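Local coordinates for protein formimidoylglutamase (Bacillus subtilis, PDB 3M1R) that catalyses the hydrolysis of N-formimidoyl-L-glutamate to L-glutamate and formamide in histidine degradation, as a metal-dependent member of the arginase family, at residues Arg65-His70 against Ala304-Leu309; Thr98-Ser103 against Gly164-Gly169; Ala113-His118 against Gln142-Thr147; Val149-Phe152 against His156-Arg159. All coordinates share one frame; numbering follows the deposited sequence.

Interaction 1 (Arg65-His70 against Ala304-Leu309)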
loop_
_atom_site.group_PDB
_atom_site.type_symbol
_atom_site.label_atom_id
_atom_site.label_comp_id
_atom_site.label_asym_id
_atom_site.label_seq_id
_atom_site.Cartn_x
_atom_site.Cartn_y
_atom_site.Cartn_z
ATOM N N ARG D 65 6.964 -20.932 -4.450
ATOM C CA ARG D 65 7.249 -22.095 -3.575
ATOM C C ARG D 65 6.438 -21.969 -2.302
ATOM O O ARG D 65 5.884 -22.934 -1.815
ATOM C CB ARG D 65 8.732 -22.183 -3.201
ATOM C CG ARG D 65 9.687 -22.753 -4.277
ATOM C CD ARG D 65 11.117 -22.838 -3.714
ATOM N NE ARG D 65 12.042 -23.571 -4.575
ATOM C CZ ARG D 65 12.882 -22.997 -5.433
ATOM N NH1 ARG D 65 12.922 -21.674 -5.556
ATOM N NH2 ARG D 65 13.680 -23.750 -6.174
ATOM N N GLN D 66 6.348 -20.752 -1.779
ATOM C CA GLN D 66 5.662 -20.534 -0.532
ATOM C C GLN D 66 4.178 -20.838 -0.703
ATOM O O GLN D 66 3.579 -21.485 0.159
ATOM C CB GLN D 66 5.892 -19.106 -0.049
ATOM C CG GLN D 66 6.013 -18.966 1.454
ATOM C CD GLN D 66 6.042 -17.505 1.897
ATOM O OE1 GLN D 66 6.208 -16.598 1.080
ATOM N NE2 GLN D 66 5.880 -17.276 3.196
ATOM N N ALA D 67 3.585 -20.382 -1.809
ATOM C CA ALA D 67 2.169 -20.639 -2.079
ATOM C C ALA D 67 1.947 -22.139 -2.257
ATOM O O ALA D 67 0.958 -22.698 -1.771
ATOM C CB ALA D 67 1.695 -19.899 -3.315
ATOM N N LEU D 68 2.876 -22.784 -2.951
ATOM C CA LEU D 68 2.760 -24.215 -3.205
ATOM C C LEU D 68 2.849 -24.988 -1.883
ATOM O O LEU D 68 1.969 -25.764 -1.567
ATOM C CB LEU D 68 3.828 -24.691 -4.195
ATOM C CG LEU D 68 3.753 -26.180 -4.562
ATOM C CD1 LEU D 68 2.471 -26.443 -5.326
ATOM C CD2 LEU D 68 4.951 -26.599 -5.405
ATOM N N LYS D 69 3.879 -24.718 -1.087
ATOM C CA LYS D 69 4.086 -25.465 0.157
ATOM C C LYS D 69 2.899 -25.333 1.096
ATOM O O LYS D 69 2.662 -26.206 1.936
ATOM C CB LYS D 69 5.359 -25.023 0.880
ATOM C CG LYS D 69 6.655 -25.528 0.260
ATOM C CD LYS D 69 7.859 -24.841 0.899
ATOM C CE LYS D 69 9.157 -25.446 0.416
ATOM N NZ LYS D 69 10.294 -24.724 1.044
ATOM N N HIS D 70 2.150 -24.247 0.969
ATOM C CA HIS D 70 1.040 -24.044 1.875
ATOM C C HIS D 70 -0.277 -24.606 1.370
ATOM O O HIS D 70 -1.265 -24.579 2.086
ATOM C CB HIS D 70 0.932 -22.586 2.337
ATOM C CG HIS D 70 1.949 -22.213 3.374
ATOM N ND1 HIS D 70 3.171 -21.657 3.054
ATOM C CD2 HIS D 70 1.935 -22.340 4.723
ATOM C CE1 HIS D 70 3.858 -21.442 4.163
ATOM N NE2 HIS D 70 3.133 -21.850 5.189
ATOM N N ALA D 304 -2.042 -18.487 -7.941
ATOM C CA ALA D 304 -2.502 -18.944 -9.253
ATOM C C ALA D 304 -1.443 -19.818 -9.918
ATOM O O ALA D 304 -1.749 -20.870 -10.483
ATOM C CB ALA D 304 -2.824 -17.766 -10.139
ATOM N N ALA D 305 -0.193 -19.377 -9.835
ATOM C CA ALA D 305 0.933 -20.134 -10.380
ATOM C C ALA D 305 1.103 -21.484 -9.656
ATOM O O ALA D 305 1.302 -22.526 -10.288
ATOM C CB ALA D 305 2.221 -19.305 -10.300
ATOM N N ALA D 306 1.019 -21.464 -8.328
ATOM C CA ALA D 306 1.127 -22.698 -7.554
ATOM C C ALA D 306 0.032 -23.684 -7.969
ATOM O O ALA D 306 0.275 -24.873 -8.070
ATOM C CB ALA D 306 1.068 -22.405 -6.054
ATOM N N HIS D 307 -1.169 -23.180 -8.241
ATOM C CA HIS D 307 -2.250 -24.054 -8.681
ATOM C C HIS D 307 -2.012 -24.630 -10.074
ATOM O O HIS D 307 -2.432 -25.744 -10.366
ATOM C CB HIS D 307 -3.608 -23.363 -8.573
ATOM C CG HIS D 307 -4.219 -23.476 -7.212
ATOM N ND1 HIS D 307 -3.698 -22.845 -6.099
ATOM C CD2 HIS D 307 -5.310 -24.152 -6.776
ATOM C CE1 HIS D 307 -4.435 -23.131 -5.043
ATOM N NE2 HIS D 307 -5.420 -23.918 -5.429
ATOM N N VAL D 308 -1.333 -23.875 -10.935
ATOM C CA VAL D 308 -0.897 -24.432 -12.209
ATOM C C VAL D 308 0.015 -25.643 -11.964
ATOM O O VAL D 308 -0.038 -26.629 -12.691
ATOM C CB VAL D 308 -0.143 -23.396 -13.067
ATOM C CG1 VAL D 308 0.433 -24.052 -14.290
ATOM C CG2 VAL D 308 -1.052 -22.219 -13.441
ATOM N N LEU D 309 0.871 -25.547 -10.952
ATOM C CA LEU D 309 1.769 -26.634 -10.588
ATOM C C LEU D 309 0.973 -27.848 -10.089
ATOM O O LEU D 309 1.182 -28.972 -10.548
ATOM C CB LEU D 309 2.757 -26.171 -9.515
ATOM C CG LEU D 309 4.174 -25.836 -9.994
ATOM C CD1 LEU D 309 4.234 -25.705 -11.510
ATOM C CD2 LEU D 309 4.740 -24.595 -9.294
#

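Interaction 2 (Thr98-Ser103 against Gly164-Gly169)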
loop_
_atom_site.group_PDB
_atom_site.type_symbol
_atom_site.label_atom_id
_atom_site.label_comp_id
_atom_site.label_asym_id
_atom_site.label_seq_id
_atom_site.Cartn_x
_atom_site.Cartn_y
_atom_site.Cartn_z
ATOM N N THR D 98 25.256 -9.326 -12.708
ATOM C CA THR D 98 25.594 -8.370 -13.761
ATOM C C THR D 98 25.250 -8.798 -15.198
ATOM O O THR D 98 24.442 -8.146 -15.868
ATOM C CB THR D 98 27.110 -8.047 -13.700
ATOM O OG1 THR D 98 27.362 -7.138 -12.619
ATOM C CG2 THR D 98 27.609 -7.450 -15.022
ATOM N N ASP D 99 25.875 -9.883 -15.661
ATOM C CA ASP D 99 25.852 -10.283 -17.072
ATOM C C ASP D 99 24.729 -11.266 -17.429
ATOM O O ASP D 99 24.762 -12.432 -17.039
ATOM C CB ASP D 99 27.207 -10.886 -17.457
ATOM C CG ASP D 99 27.337 -11.134 -18.947
ATOM O OD1 ASP D 99 26.298 -11.338 -19.612
ATOM O OD2 ASP D 99 28.484 -11.125 -19.453
ATOM N N ILE D 100 23.757 -10.787 -18.200
ATOM C CA ILE D 100 22.579 -11.572 -18.550
ATOM C C ILE D 100 22.930 -12.781 -19.421
ATOM O O ILE D 100 22.362 -13.858 -19.258
ATOM C CB ILE D 100 21.524 -10.699 -19.267
ATOM C CG1 ILE D 100 20.129 -11.267 -19.073
ATOM C CG2 ILE D 100 21.804 -10.627 -20.743
ATOM C CD1 ILE D 100 19.647 -12.062 -20.263
ATOM N N VAL D 101 23.873 -12.598 -20.338
ATOM C CA VAL D 101 24.290 -13.668 -21.233
ATOM C C VAL D 101 24.920 -14.799 -20.432
ATOM O O VAL D 101 24.743 -15.979 -20.740
ATOM C CB VAL D 101 25.298 -13.168 -22.279
ATOM C CG1 VAL D 101 25.882 -14.345 -23.057
ATOM C CG2 VAL D 101 24.646 -12.134 -23.205
ATOM N N LYS D 102 25.657 -14.430 -19.396
ATOM C CA LYS D 102 26.268 -15.414 -18.526
ATOM C C LYS D 102 25.163 -16.203 -17.833
ATOM O O LYS D 102 25.221 -17.430 -17.737
ATOM C CB LYS D 102 27.140 -14.709 -17.496
ATOM C CG LYS D 102 28.328 -15.501 -17.035
ATOM C CD LYS D 102 29.264 -14.640 -16.197
ATOM C CE LYS D 102 29.771 -13.432 -16.974
ATOM N NZ LYS D 102 30.722 -13.804 -18.065
ATOM N N SER D 103 24.153 -15.479 -17.353
ATOM C CA SER D 103 23.011 -16.085 -16.677
ATOM C C SER D 103 22.330 -17.149 -17.537
ATOM O O SER D 103 21.989 -18.243 -17.057
ATOM C CB SER D 103 22.003 -15.011 -16.282
ATOM O OG SER D 103 22.423 -14.324 -15.120
ATOM N N GLY D 164 17.474 -4.614 -27.597
ATOM C CA GLY D 164 17.578 -4.797 -26.162
ATOM C C GLY D 164 18.571 -5.868 -25.752
ATOM O O GLY D 164 19.077 -5.847 -24.631
ATOM N N GLY D 165 18.857 -6.799 -26.658
ATOM C CA GLY D 165 19.673 -7.964 -26.340
ATOM C C GLY D 165 18.788 -9.185 -26.142
ATOM O O GLY D 165 17.681 -9.225 -26.679
ATOM N N PRO D 166 19.266 -10.194 -25.387
ATOM C CA PRO D 166 18.365 -11.304 -25.031
ATOM C C PRO D 166 17.272 -10.801 -24.090
ATOM O O PRO D 166 17.199 -11.220 -22.928
ATOM C CB PRO D 166 19.285 -12.302 -24.310
ATOM C CG PRO D 166 20.672 -11.939 -24.745
ATOM C CD PRO D 166 20.653 -10.447 -24.955
ATOM N N THR D 167 16.442 -9.891 -24.593
ATOM C CA THR D 167 15.420 -9.276 -23.765
ATOM C C THR D 167 14.240 -10.199 -23.559
ATOM O O THR D 167 14.147 -11.291 -24.145
ATOM C CB THR D 167 14.922 -7.887 -24.283
ATOM O OG1 THR D 167 14.513 -7.971 -25.655
ATOM C CG2 THR D 167 16.002 -6.837 -24.147
ATOM N N ASN D 168 13.360 -9.724 -22.690
ATOM C CA ASN D 168 12.150 -10.402 -22.288
ATOM C C ASN D 168 11.429 -11.055 -23.450
ATOM O O ASN D 168 11.002 -12.206 -23.366
ATOM C CB ASN D 168 11.215 -9.383 -21.625
ATOM C CG ASN D 168 10.612 -9.910 -20.369
ATOM O OD1 ASN D 168 11.159 -10.830 -19.766
ATOM N ND2 ASN D 168 9.481 -9.347 -19.954
ATOM N N GLY D 169 11.290 -10.300 -24.532
ATOM C CA GLY D 169 10.429 -10.690 -25.628
ATOM C C GLY D 169 11.082 -11.461 -26.755
ATOM O O GLY D 169 10.453 -11.665 -27.796
#

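Interaction 3 (Ala113-His118 against Gln142-Thr147)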
loop_
_atom_site.group_PDB
_atom_site.type_symbol
_atom_site.label_atom_id
_atom_site.label_comp_id
_atom_site.label_asym_id
_atom_site.label_seq_id
_atom_site.Cartn_x
_atom_site.Cartn_y
_atom_site.Cartn_z
ATOM N N ALA D 113 23.018 -30.618 -18.107
ATOM C CA ALA D 113 23.649 -31.610 -17.246
ATOM C C ALA D 113 22.590 -32.399 -16.473
ATOM O O ALA D 113 22.632 -33.629 -16.429
ATOM C CB ALA D 113 24.631 -30.943 -16.289
ATOM N N LEU D 114 21.637 -31.680 -15.885
ATOM C CA LEU D 114 20.577 -32.277 -15.071
ATOM C C LEU D 114 19.717 -33.281 -15.843
ATOM O O LEU D 114 19.496 -34.393 -15.374
ATOM C CB LEU D 114 19.689 -31.180 -14.484
ATOM C CG LEU D 114 19.674 -30.926 -12.977
ATOM C CD1 LEU D 114 20.868 -31.525 -12.274
ATOM C CD2 LEU D 114 19.555 -29.423 -12.680
ATOM N N LEU D 115 19.223 -32.880 -17.012
ATOM C CA LEU D 115 18.404 -33.755 -17.847
ATOM C C LEU D 115 19.175 -35.018 -18.234
ATOM O O LEU D 115 18.627 -36.121 -18.236
ATOM C CB LEU D 115 17.968 -33.042 -19.128
ATOM C CG LEU D 115 16.621 -32.314 -19.263
ATOM C CD1 LEU D 115 15.738 -32.481 -18.041
ATOM C CD2 LEU D 115 16.819 -30.842 -19.611
ATOM N N SER D 116 20.446 -34.842 -18.569
ATOM C CA SER D 116 21.265 -35.946 -19.030
ATOM C C SER D 116 21.553 -36.892 -17.876
ATOM O O SER D 116 21.349 -38.092 -17.991
ATOM C CB SER D 116 22.569 -35.431 -19.641
ATOM O OG SER D 116 22.309 -34.516 -20.691
ATOM N N ASP D 117 22.010 -36.343 -16.759
ATOM C CA ASP D 117 22.330 -37.170 -15.604
ATOM C C ASP D 117 21.119 -37.916 -15.051
ATOM O O ASP D 117 21.258 -39.032 -14.564
ATOM C CB ASP D 117 22.992 -36.337 -14.509
ATOM C CG ASP D 117 24.414 -35.950 -14.861
ATOM O OD1 ASP D 117 24.939 -36.474 -15.868
ATOM O OD2 ASP D 117 25.002 -35.121 -14.133
ATOM N N HIS D 118 19.941 -37.304 -15.133
ATOM C CA HIS D 118 18.716 -37.900 -14.600
ATOM C C HIS D 118 17.611 -37.890 -15.644
ATOM O O HIS D 118 16.719 -37.036 -15.599
ATOM C CB HIS D 118 18.222 -37.129 -13.382
ATOM C CG HIS D 118 19.256 -36.947 -12.319
ATOM N ND1 HIS D 118 19.419 -37.841 -11.282
ATOM C CD2 HIS D 118 20.172 -35.972 -12.127
ATOM C CE1 HIS D 118 20.398 -37.425 -10.498
ATOM N NE2 HIS D 118 20.870 -36.290 -10.987
ATOM N N GLN D 142 17.816 -30.306 -26.962
ATOM C CA GLN D 142 19.099 -30.920 -27.279
ATOM C C GLN D 142 19.487 -32.045 -26.331
ATOM O O GLN D 142 20.610 -32.538 -26.376
ATOM C CB GLN D 142 20.195 -29.869 -27.327
ATOM C CG GLN D 142 19.993 -28.822 -28.396
ATOM C CD GLN D 142 21.072 -27.777 -28.337
ATOM O OE1 GLN D 142 21.878 -27.762 -27.403
ATOM N NE2 GLN D 142 21.106 -26.896 -29.329
ATOM N N THR D 143 18.564 -32.448 -25.468
ATOM C CA THR D 143 18.817 -33.576 -24.585
ATOM C C THR D 143 17.751 -34.640 -24.793
ATOM O O THR D 143 17.990 -35.819 -24.573
ATOM C CB THR D 143 18.834 -33.144 -23.106
ATOM O OG1 THR D 143 19.738 -32.048 -22.940
ATOM C CG2 THR D 143 19.302 -34.279 -22.233
ATOM N N LYS D 144 16.573 -34.214 -25.231
ATOM C CA LYS D 144 15.435 -35.115 -25.341
ATOM C C LYS D 144 15.140 -35.499 -26.783
ATOM O O LYS D 144 14.996 -36.681 -27.102
ATOM C CB LYS D 144 14.209 -34.483 -24.692
ATOM C CG LYS D 144 14.334 -34.337 -23.181
ATOM C CD LYS D 144 14.538 -35.703 -22.523
ATOM C CE LYS D 144 14.695 -35.583 -21.020
ATOM N NZ LYS D 144 15.018 -36.889 -20.387
ATOM N N GLY D 145 15.062 -34.501 -27.655
ATOM C CA GLY D 145 14.772 -34.736 -29.058
ATOM C C GLY D 145 13.811 -33.698 -29.603
ATOM O O GLY D 145 13.592 -32.653 -28.979
ATOM N N THR D 146 13.233 -33.983 -30.765
ATOM C CA THR D 146 12.279 -33.074 -31.388
ATOM C C THR D 146 11.125 -32.720 -30.447
ATOM O O THR D 146 10.317 -33.572 -30.075
ATOM C CB THR D 146 11.720 -33.655 -32.688
ATOM O OG1 THR D 146 12.799 -33.878 -33.603
ATOM C CG2 THR D 146 10.738 -32.682 -33.312
ATOM N N THR D 147 11.049 -31.451 -30.078
ATOM C CA THR D 147 10.130 -31.022 -29.033
ATOM C C THR D 147 9.060 -30.068 -29.561
ATOM O O THR D 147 9.342 -29.166 -30.352
ATOM C CB THR D 147 10.920 -30.360 -27.879
ATOM O OG1 THR D 147 11.913 -31.279 -27.407
ATOM C CG2 THR D 147 10.003 -29.964 -26.717
#

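Interaction 4 (Val149-Phe152 against His156-Arg159). With CA (calcium ion), chain B.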
loop_
_atom_site.group_PDB
_atom_site.type_symbol
_atom_site.label_atom_id
_atom_site.label_comp_id
_atom_site.label_asym_id
_atom_site.label_seq_id
_atom_site.Cartn_x
_atom_site.Cartn_y
_atom_site.Cartn_z
ATOM N N VAL D 149 6.311 -27.149 -28.446
ATOM C CA VAL D 149 6.129 -26.189 -27.355
ATOM C C VAL D 149 4.700 -25.683 -27.360
ATOM O O VAL D 149 4.207 -25.186 -28.381
ATOM C CB VAL D 149 7.095 -24.978 -27.448
ATOM C CG1 VAL D 149 6.891 -24.010 -26.252
ATOM C CG2 VAL D 149 8.547 -25.435 -27.525
ATOM N N ILE D 150 4.024 -25.848 -26.226
ATOM C CA ILE D 150 2.749 -25.193 -26.011
ATOM C C ILE D 150 3.002 -23.950 -25.162
ATOM O O ILE D 150 3.328 -24.048 -23.975
ATOM C CB ILE D 150 1.740 -26.128 -25.351
ATOM C CG1 ILE D 150 1.414 -27.281 -26.311
ATOM C CG2 ILE D 150 0.467 -25.375 -24.974
ATOM C CD1 ILE D 150 0.679 -28.408 -25.667
ATOM N N GLN D 151 2.871 -22.791 -25.806
ATOM C CA GLN D 151 3.168 -21.491 -25.201
ATOM C C GLN D 151 1.858 -20.775 -24.859
ATOM O O GLN D 151 1.125 -20.359 -25.759
ATOM C CB GLN D 151 4.009 -20.659 -26.186
ATOM C CG GLN D 151 4.250 -19.188 -25.812
ATOM C CD GLN D 151 4.892 -18.381 -26.954
ATOM O OE1 GLN D 151 5.170 -18.910 -28.035
ATOM N NE2 GLN D 151 5.113 -17.096 -26.714
ATOM N N PHE D 152 1.540 -20.677 -23.566
ATOM C CA PHE D 152 0.410 -19.861 -23.131
ATOM C C PHE D 152 0.898 -18.416 -23.022
ATOM O O PHE D 152 1.810 -18.114 -22.243
ATOM C CB PHE D 152 -0.139 -20.341 -21.789
ATOM C CG PHE D 152 -0.914 -21.631 -21.876
ATOM C CD1 PHE D 152 -2.269 -21.623 -22.157
ATOM C CD2 PHE D 152 -0.287 -22.841 -21.676
ATOM C CE1 PHE D 152 -2.971 -22.799 -22.233
ATOM C CE2 PHE D 152 -0.987 -24.030 -21.764
ATOM C CZ PHE D 152 -2.327 -24.010 -22.033
ATOM N N HIS D 156 3.454 -12.893 -28.861
ATOM C CA HIS D 156 4.200 -13.817 -29.717
ATOM C C HIS D 156 5.585 -14.106 -29.158
ATOM O O HIS D 156 6.078 -15.235 -29.254
ATOM C CB HIS D 156 4.331 -13.264 -31.141
ATOM C CG HIS D 156 3.032 -13.202 -31.887
ATOM N ND1 HIS D 156 2.297 -14.326 -32.196
ATOM C CD2 HIS D 156 2.341 -12.152 -32.392
ATOM C CE1 HIS D 156 1.205 -13.972 -32.850
ATOM N NE2 HIS D 156 1.209 -12.655 -32.984
ATOM N N ASP D 157 6.199 -13.085 -28.563
ATOM C CA ASP D 157 7.561 -13.174 -28.034
ATOM C C ASP D 157 8.597 -13.526 -29.073
ATOM O O ASP D 157 9.482 -14.342 -28.814
ATOM C CB ASP D 157 7.666 -14.184 -26.902
ATOM C CG ASP D 157 7.257 -13.609 -25.578
ATOM O OD1 ASP D 157 6.810 -12.436 -25.544
ATOM O OD2 ASP D 157 7.395 -14.327 -24.565
ATOM N N VAL D 158 8.486 -12.902 -30.236
ATOM C CA VAL D 158 9.470 -13.060 -31.282
ATOM C C VAL D 158 10.187 -11.734 -31.572
ATOM O O VAL D 158 10.527 -11.443 -32.727
ATOM C CB VAL D 158 8.808 -13.598 -32.566
ATOM C CG1 VAL D 158 8.377 -15.069 -32.372
ATOM C CG2 VAL D 158 7.627 -12.720 -32.963
ATOM N N ARG D 159 10.421 -10.939 -30.524
ATOM C CA ARG D 159 11.047 -9.620 -30.671
ATOM C C ARG D 159 12.448 -9.686 -31.270
ATOM O O ARG D 159 13.184 -10.642 -31.024
ATOM C CB ARG D 159 11.118 -8.890 -29.322
ATOM C CG ARG D 159 9.926 -8.001 -29.008
ATOM C CD ARG D 159 10.129 -7.268 -27.686
ATOM N NE ARG D 159 8.946 -6.506 -27.287
ATOM C CZ ARG D 159 8.805 -5.192 -27.449
ATOM N NH1 ARG D 159 7.691 -4.591 -27.053
ATOM N NH2 ARG D 159 9.776 -4.476 -28.001
HETATM CA CA CA B . 5.591 -13.214 -23.321
#

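Interaction 1 (Arg65-His70 against Ala304-Leu309)
With CG anti to the backbone N (chi1 -178°) and chi2 at 66°, Leu68 brings CD1 near both Ala306 O and Leu309 CB. The methyl of Ala306 is at the middle of the contact. Its CB stands 3.6 Å from the backbone N of Leu68 and 3.8 Å from the CB of Ala67, so it is received by the helix backbone as well as by side chains. Leu68, next in sequence to Ala67, brings its own CB to 4.0 Å from the CB of Ala306. Farther out, Leu68 CD1 rests 3.8 Å from the carbonyl O of Ala306 and 4.2 Å from Leu309 CB, which carries the apolar contact one turn onward. The small side chains of Ala67 and Ala306 are consistent with the close backbones: the axes of the two helical segments approach to 8.3 Å at a crossing angle of -59°, and the CA atoms of Leu68 and Ala306 are 4.9 Å apart. All the contacts across the interface are van der Waals in kind. Both helices also touch strand 121-127, where Arg65 and Leu309 each pack on Leu126. Helix 300-318 further meets strand 283-289 through Ala305, Val308 and Leu309, and helix 267-278 through Val308 on Leu271 and Val274, while Arg65 ties helix 60-69 to Asp89 and Asp92 by salt bridges.

Interaction 2 (Thr98-Ser103 against Gly164-Gly169)
Ile100 overlaps Pro166 with the end of its longer branch: CD1 lies 3.7 Å from the carbonyl O of Pro166 and 4.1 Å from its CB, and the two side chains run alongside in opposed senses. CG1 of Ile100 is anti to the backbone N (chi1 -154°), which puts it on the side of the loop, and CD1 extends from it. Val101 adds a looser contact at the margin, its CG2 4.3 Å from Pro166 CG. One proline ring thus receives two successive residues from the first turn of the helix. Pro166 is the centre of an inverse gamma turn, with phi -67° and psi 64°. On the helix side, Asp99 occupies the N-cap position. Its OD1 accepts from Lys102 N at 3.2 Å, met from above the carboxylate plane, and more weakly from Val101 N, fixing the turn that carries Ile100. A neighbouring subunit closes in here, its Thr98 packing on both Ile100 and Pro166. Within the chain, segment 98-103 opens helix 100-117 after strand 87-93, and Ile100 also touches Ser50 in a loop. Segment 164-169 belongs to the long connection from strand 147-152 to helix 171-178, so the contact joins connections that leave strands 87-93 and 147-152, which lie far apart in the order across the parallel sheet.

Interaction 3 (Ala113-His118 against Gln142-Thr147)
The shortest polar bond within the two segments, Thr147 OG1 to Gly145 O at 2.7 Å, lies in the loop that leads on from Thr143 and Lys144, the two residues that meet Leu115 and Ser116 across the contact. This is part of the three-layer alpha/beta fold of the arginase family: segment 113-118 ends helix 100-117, and segment 142-147 links helix 133-141 to the parallel strand 147-152. Gly145 takes a positive phi of 139°, and the hydroxyl of Thr147 bonds back to its carbonyl. Across the interface Thr143 and Leu115 contribute most, in nearly equal measure. Thr143 CG2 is anti to the backbone N (OG1 at chi1 -52°) and faces the side of helix 100-117, 3.6 Å from Leu115 CB, while OG1, anti to the carbonyl carbon, is bonded to Ala139 O. The hydroxyl of Ser116 likewise has its polar partner in its own helix, His112 O, so its approach to Thr143 is a packing one. Leu115 is the buried residue of the group, and it also touches Trp121 and Pro123 of strand 121-127 and Ala139 and Ile140 of helix 133-141. Lys144 bends at chi2 (-60°), which brings its aliphatic chain across the leucine at about a right angle, with CE 4.2 Å from Leu115 CG. Beyond CE, its NZ makes a weak hydrogen bond to Pro119 O. At the outer margin, the Ser116 hydroxyl oxygen OG stands 3.4 Å from Thr143 CG2.

Interaction 4 (Val149-Phe152 against His156-Arg159)
Strand 149-152 runs extended and carries Gln151 toward a loop, 156-159, just downstream in sequence: the CA atoms of Gln151 and His156, the nearest pair, are 9.0 Å apart, so a long side chain has to span the gap. Asp157 takes a left-handed backbone conformation (phi 59°), and its CB points toward the strand. Gln151 bridges the distance with CG anti to the backbone N (chi1 172°) and the chain extended beyond it. Its NE2 donates to His156 O at 3.3 Å, in a nearly straight bond that keeps to the amide plane but reaches the oxygen 70° out of the carbonyl plane. NE2 also binds Asp153 OD2, and OE1 accepts from Gln188 NE2, so the amide is gripped at both ends and its flip is fixed. Through NE2 it is second shell to the metals. Asp157, whose CB is 3.9 Å from Gln151 NE2, holds one calcium ion with both carboxylate oxygens, OD1 at 2.6 Å and OD2 at 2.5 Å; Asn130, Asp153 and Asp245 share that ion. Here calcium occupies what is inferred to be the first of two manganese sites. Asp153, His155 and Asp157 are the metal ligands of the Asp-Ala-His-x-Asp signature that follows a strand of the sheet in arginase-family enzymes, and the contact belongs to this binuclear metal centre.

From the N terminus, helix 60-69 opens interaction 1, the widest loop, which closes only at helix 300-318 and encloses the other three. Helix 100-117 then serves two contacts: its start opens interaction 2 and its end opens interaction 3; the centres of these two interactions are 23 Å apart. Interaction 3 closes at 142-147, just before interaction 4 opens, so these two follow in series, and both nest inside interaction 2, which closes at 164-169. Interactions 2 and 4 touch, with a probable hydrogen bond from Arg159 N to Gly169 O at 2.8 Å. Together they tie helix 60-69 to helix 300-318, both ends of helix 100-117 to loops, and strand 147-152 to the metal-site loop after it.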